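Local coordinates for protein 'Carboxyl esterase 2 (Tuber melanosporum Mel28, PDB 5MIF) that probably hydrolyses carboxylic esters as an archaea-like carboxylesterase of the alpha/beta hydrolase fold, at residues A220-C225 with P265-D270; A228-F233 with R290-D295. All blocks are in the same frame, centred on the assembly; numbering follows the deposited sequence.

Contact 1: A220-C225 with P265-D270; sequences ATDLAC and PGRASD
The guanidinium of Arg267 has the CB of Ala224 over one face and the carboxylate of Asp222 at its edge. The two planar groups are turned 61° against each other. Atom NH1 does the touching and forms a salt bridge, with NH1 of Arg267 3.0 Å from OD2 of Asp222. Its hydrogen bonds to both carboxylate oxygens are weak. SG of Cys225 approaches the same NH1 obliquely, at 3.4 Å. The arginine chain bends at chi3 (80°), which turns NE aside from the line of the methylenes. OD1 of Asp222 also accepts from its own loop. N of Ala224 lies 3.0 Å from OD1 of Asp222, which makes an Asx turn. N of Cys225 adds a second bond to this oxygen, from above the carboxylate plane. These bonds fix the rotation of the acid that Arg267 meets. The backbones join where N of Gly266 donates to O of Thr221 at 3.0 Å. The contact ties the loop after strand 213-217 to the 3-10 turn 265-267. Helix 191-206 packs on Pro265, and Phe296 of helix 290-302 packs on Thr221.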
loop_
_atom_site.group_PDB
_atom_site.type_symbol
_atom_site.label_atom_id
_atom_site.label_comp_id
_atom_site.label_asym_id
_atom_site.label_seq_id
_atom_site.Cartn_x
_atom_site.Cartn_y
_atom_site.Cartn_z
ATOM N N ALA A 220 14.784 -10.179 -2.581
ATOM C CA ALA A 220 15.247 -11.396 -3.240
ATOM C C ALA A 220 14.969 -12.533 -2.272
ATOM O O ALA A 220 15.373 -12.474 -1.113
ATOM C CB ALA A 220 16.740 -11.309 -3.592
ATOM N N THR A 221 14.257 -13.552 -2.725
ATOM C CA THR A 221 13.909 -14.654 -1.844
ATOM C C THR A 221 14.399 -15.980 -2.398
ATOM O O THR A 221 14.517 -16.963 -1.666
ATOM C CB THR A 221 12.389 -14.734 -1.635
ATOM O OG1 THR A 221 11.759 -14.884 -2.911
ATOM C CG2 THR A 221 11.869 -13.473 -0.989
ATOM N N ASP A 222 14.696 -15.992 -3.692
ATOM C CA ASP A 222 15.115 -17.220 -4.369
ATOM C C ASP A 222 16.243 -16.904 -5.343
ATOM O O ASP A 222 16.021 -16.275 -6.377
ATOM C CB ASP A 222 13.928 -17.861 -5.097
ATOM C CG ASP A 222 14.212 -19.287 -5.558
ATOM O OD1 ASP A 222 15.397 -19.672 -5.661
ATOM O OD2 ASP A 222 13.243 -20.034 -5.803
ATOM N N LEU A 223 17.461 -17.308 -4.992
ATOM C CA LEU A 223 18.624 -16.990 -5.811
ATOM C C LEU A 223 18.897 -18.075 -6.854
ATOM O O LEU A 223 19.720 -17.891 -7.750
ATOM C CB LEU A 223 19.861 -16.790 -4.933
ATOM C CG LEU A 223 20.082 -15.395 -4.333
ATOM C CD1 LEU A 223 18.899 -14.934 -3.482
ATOM C CD2 LEU A 223 21.355 -15.355 -3.522
ATOM N N ALA A 224 18.219 -19.209 -6.716
ATOM C CA ALA A 224 18.498 -20.373 -7.550
ATOM C C ALA A 224 17.650 -20.380 -8.808
ATOM O O ALA A 224 18.147 -20.633 -9.900
ATOM C CB ALA A 224 18.266 -21.649 -6.766
ATOM N N CYS A 225 16.364 -20.095 -8.648
ATOM C CA CYS A 225 15.433 -20.221 -9.750
ATOM C C CYS A 225 15.054 -18.869 -10.318
ATOM O O CYS A 225 15.091 -17.842 -9.635
ATOM C CB CYS A 225 14.185 -20.991 -9.311
ATOM S SG CYS A 225 14.503 -22.767 -9.104
ATOM N N PRO A 265 15.484 -17.930 1.356
ATOM C CA PRO A 265 14.459 -18.279 2.352
ATOM C C PRO A 265 13.121 -18.640 1.731
ATOM O O PRO A 265 12.285 -19.242 2.409
ATOM C CB PRO A 265 14.362 -17.016 3.209
ATOM C CG PRO A 265 15.731 -16.412 3.099
ATOM C CD PRO A 265 16.112 -16.633 1.655
ATOM N N GLY A 266 12.924 -18.270 0.467
ATOM C CA GLY A 266 11.771 -18.715 -0.293
ATOM C C GLY A 266 11.691 -20.229 -0.441
ATOM O O GLY A 266 10.632 -20.771 -0.765
ATOM N N ARG A 267 12.820 -20.903 -0.219
ATOM C CA ARG A 267 12.913 -22.352 -0.355
ATOM C C ARG A 267 12.945 -23.046 0.997
ATOM O O ARG A 267 13.200 -24.249 1.075
ATOM C CB ARG A 267 14.163 -22.730 -1.156
ATOM C CG ARG A 267 14.262 -22.027 -2.500
ATOM C CD ARG A 267 15.536 -22.410 -3.242
ATOM N NE ARG A 267 15.376 -23.705 -3.890
ATOM C CZ ARG A 267 14.766 -23.895 -5.055
ATOM N NH1 ARG A 267 14.279 -22.862 -5.736
ATOM N NH2 ARG A 267 14.657 -25.123 -5.543
ATOM N N ALA A 268 12.688 -22.297 2.063
ATOM C CA ALA A 268 12.699 -22.883 3.392
ATOM C C ALA A 268 11.524 -23.841 3.533
ATOM O O ALA A 268 10.608 -23.833 2.710
ATOM C CB ALA A 268 12.655 -21.801 4.461
ATOM N N SER A 269 11.557 -24.679 4.560
ATOM C CA SER A 269 10.481 -25.635 4.784
ATOM C C SER A 269 9.206 -24.955 5.283
ATOM O O SER A 269 9.255 -23.859 5.861
ATOM C CB SER A 269 10.907 -26.700 5.786
ATOM O OG SER A 269 10.928 -26.166 7.098
ATOM N N ASP A 270 8.071 -25.608 5.039
ATOM C CA ASP A 270 6.788 -25.189 5.604
ATOM C C ASP A 270 6.888 -25.012 7.111
ATOM O O ASP A 270 6.374 -24.043 7.671
ATOM C CB ASP A 270 5.694 -26.214 5.272
ATOM C CG ASP A 270 5.157 -26.060 3.871
ATOM O OD1 ASP A 270 5.588 -25.125 3.169
ATOM O OD2 ASP A 270 4.316 -26.885 3.459
#

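Contact 2: A228-F233 with R290-D295; sequences ATFKEF and RQQGED
Helix 228-232 runs nearly antiparallel to helix 290-295, with 155° between the axes and a closest approach of 9.1 Å. The backbones are nearest at Thr229 and Gln291. There a side chain meets a helix N-H: N of Gln291 donates to OG1 of Thr229 at 3.2 Å, in a fairly straight bond. OG1 sits between the backbone N and the carbonyl carbon of its own residue (chi1 51°). It also bonds to O of Pro288. CG2 of Thr229 lies over one face of the Arg290 guanidinium, 3.4 Å from NH2 of Arg290. The salt bridge from Glu232 to this arginine is long, but a water links OE2 of Glu232 to NH1 of Arg290, lying 2.8 Å from that NH1. The same NH1 bonds to O of Glu285 and stands at the ring edge of Phe233. NE2 of Gln292 meets the edge of the Phe230 ring, 3.6 Å from CE1 of Phe230, with amide and ring planes only 17° apart. Gln291 bends at chi2, and its NE2 donates to both carboxylate oxygens of Asp295, 2.8 Å from OD1 of Asp295. An alanine at Gln291 would probably leave the Asp295 carboxylate without this amide partner and freer to turn. The pair packs a short helix against the start of helix 290-302. The Arg290 side chain touches the probable Ser-His-Asp triad, so this packing lies beside the likely active site. Helix 241-251 touches Phe230, strand 279-284 lies against Arg290, and Leu313 of the second subunit packs on Glu294.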
loop_
_atom_site.group_PDB
_atom_site.type_symbol
_atom_site.label_atom_id
_atom_site.label_comp_id
_atom_site.label_asym_id
_atom_site.label_seq_id
_atom_site.Cartn_x
_atom_site.Cartn_y
_atom_site.Cartn_z
ATOM N N ALA A 228 8.638 -16.043 -13.407
ATOM C CA ALA A 228 7.917 -15.494 -14.554
ATOM C C ALA A 228 8.315 -14.050 -14.895
ATOM O O ALA A 228 8.471 -13.709 -16.070
ATOM C CB ALA A 228 6.409 -15.580 -14.309
ATOM N N THR A 229 8.478 -13.202 -13.882
ATOM C CA THR A 229 8.766 -11.796 -14.155
ATOM C C THR A 229 10.204 -11.552 -14.644
ATOM O O THR A 229 10.488 -10.472 -15.165
ATOM C CB THR A 229 8.506 -10.903 -12.920
ATOM O OG1 THR A 229 9.180 -11.444 -11.781
ATOM C CG2 THR A 229 7.007 -10.800 -12.630
ATOM N N PHE A 230 11.101 -12.531 -14.489
ATOM C CA PHE A 230 12.425 -12.440 -15.125
ATOM C C PHE A 230 12.249 -12.291 -16.627
ATOM O O PHE A 230 12.877 -11.446 -17.262
ATOM C CB PHE A 230 13.297 -13.677 -14.857
ATOM C CG PHE A 230 14.088 -13.620 -13.583
ATOM C CD1 PHE A 230 13.460 -13.670 -12.340
ATOM C CD2 PHE A 230 15.471 -13.508 -13.629
ATOM C CE1 PHE A 230 14.202 -13.631 -11.162
ATOM C CE2 PHE A 230 16.220 -13.461 -12.463
ATOM C CZ PHE A 230 15.584 -13.524 -11.226
ATOM N N LYS A 231 11.362 -13.117 -17.171
ATOM C CA LYS A 231 11.035 -13.114 -18.588
ATOM C C LYS A 231 10.229 -11.869 -18.994
ATOM O O LYS A 231 10.385 -11.354 -20.103
ATOM C CB LYS A 231 10.252 -14.388 -18.932
ATOM C CG LYS A 231 11.088 -15.647 -18.776
ATOM C CD LYS A 231 10.230 -16.874 -18.518
ATOM C CE LYS A 231 11.103 -18.114 -18.290
ATOM N NZ LYS A 231 10.353 -19.403 -18.446
ATOM N N GLU A 232 9.368 -11.385 -18.101
ATOM C CA GLU A 232 8.515 -10.247 -18.423
ATOM C C GLU A 232 9.293 -8.923 -18.460
ATOM O O GLU A 232 9.012 -8.052 -19.281
ATOM C CB GLU A 232 7.358 -10.150 -17.427
ATOM C CG GLU A 232 6.356 -9.075 -17.777
ATOM C CD GLU A 232 5.128 -9.103 -16.894
ATOM O OE1 GLU A 232 5.065 -9.957 -15.977
ATOM O OE2 GLU A 232 4.214 -8.281 -17.140
ATOM N N PHE A 233 10.258 -8.762 -17.559
ATOM C CA PHE A 233 11.058 -7.535 -17.507
ATOM C C PHE A 233 12.572 -7.791 -17.559
ATOM O O PHE A 233 13.301 -7.314 -16.683
ATOM C CB PHE A 233 10.729 -6.758 -16.235
ATOM C CG PHE A 233 9.259 -6.598 -15.983
ATOM C CD1 PHE A 233 8.520 -5.642 -16.663
ATOM C CD2 PHE A 233 8.614 -7.412 -15.064
ATOM C CE1 PHE A 233 7.161 -5.495 -16.426
ATOM C CE2 PHE A 233 7.260 -7.271 -14.823
ATOM C CZ PHE A 233 6.531 -6.312 -15.503
ATOM N N ARG A 290 9.940 -9.070 -8.971
ATOM C CA ARG A 290 8.609 -8.913 -8.373
ATOM C C ARG A 290 7.964 -10.246 -7.958
ATOM O O ARG A 290 7.410 -10.353 -6.867
ATOM C CB ARG A 290 7.674 -8.172 -9.337
ATOM C CG ARG A 290 6.295 -7.861 -8.757
ATOM C CD ARG A 290 5.354 -7.358 -9.841
ATOM N NE ARG A 290 4.819 -8.478 -10.610
ATOM C CZ ARG A 290 4.335 -8.389 -11.848
ATOM N NH1 ARG A 290 4.311 -7.222 -12.475
ATOM N NH2 ARG A 290 3.862 -9.472 -12.455
ATOM N N GLN A 291 8.035 -11.257 -8.822
ATOM C CA GLN A 291 7.384 -12.545 -8.551
ATOM C C GLN A 291 7.863 -13.213 -7.251
ATOM O O GLN A 291 7.090 -13.893 -6.560
ATOM C CB GLN A 291 7.594 -13.504 -9.729
ATOM C CG GLN A 291 6.800 -14.804 -9.629
ATOM C CD GLN A 291 5.319 -14.612 -9.906
ATOM O OE1 GLN A 291 4.939 -13.866 -10.811
ATOM N NE2 GLN A 291 4.473 -15.269 -9.114
ATOM N N GLN A 292 9.140 -13.034 -6.930
ATOM C CA GLN A 292 9.721 -13.665 -5.748
ATOM C C GLN A 292 9.062 -13.198 -4.455
ATOM O O GLN A 292 8.708 -14.016 -3.597
ATOM C CB GLN A 292 11.230 -13.400 -5.688
ATOM C CG GLN A 292 11.995 -14.188 -6.722
ATOM C CD GLN A 292 13.492 -14.048 -6.580
ATOM O OE1 GLN A 292 14.004 -13.669 -5.519
ATOM N NE2 GLN A 292 14.208 -14.309 -7.672
ATOM N N GLY A 293 8.911 -11.885 -4.311
ATOM C CA GLY A 293 8.268 -11.326 -3.134
ATOM C C GLY A 293 6.828 -11.782 -2.986
ATOM O O GLY A 293 6.418 -12.203 -1.900
ATOM N N GLU A 294 6.075 -11.740 -4.087
ATOM C CA GLU A 294 4.657 -12.098 -4.067
ATOM C C GLU A 294 4.467 -13.578 -3.742
ATOM O O GLU A 294 3.633 -13.934 -2.908
ATOM C CB GLU A 294 3.996 -11.729 -5.410
ATOM C CG GLU A 294 3.965 -10.219 -5.665
ATOM C CD GLU A 294 3.148 -9.787 -6.896
ATOM O OE1 GLU A 294 2.889 -10.606 -7.800
ATOM O OE2 GLU A 294 2.750 -8.602 -6.947
ATOM N N ASP A 295 5.260 -14.436 -4.379
ATOM C CA ASP A 295 5.203 -15.870 -4.093
ATOM C C ASP A 295 5.581 -16.159 -2.644
ATOM O O ASP A 295 4.955 -16.998 -1.993
ATOM C CB ASP A 295 6.116 -16.657 -5.040
ATOM C CG ASP A 295 5.565 -16.730 -6.454
ATOM O OD1 ASP A 295 4.353 -16.485 -6.638
ATOM O OD2 ASP A 295 6.343 -17.030 -7.382
HETATM O O HOH W 1 2.809 -7.005 -14.812
#

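From the N terminus, the chain leaves strand 213-217 and enters 220-225, the first half of contact 1. It then forms helix 228-232, the first half of contact 2. After helix 241-251 it returns at 265-270, where contact 1 closes a loop with 39 residues between its segments. It continues through strand 279-284 to helix 290-302, where contact 2 closes a loop with 56. The segments alternate, so the two closures cross. Their centres are about 13 Å apart. Gln292 of contact 2 joins them: its OE1 probably accepts from N of Thr221 and N of Asp222. Contact 1 ties the loop after strand 213-217 to a turn before strand 279-284. Contact 2 reaches the helix after that strand.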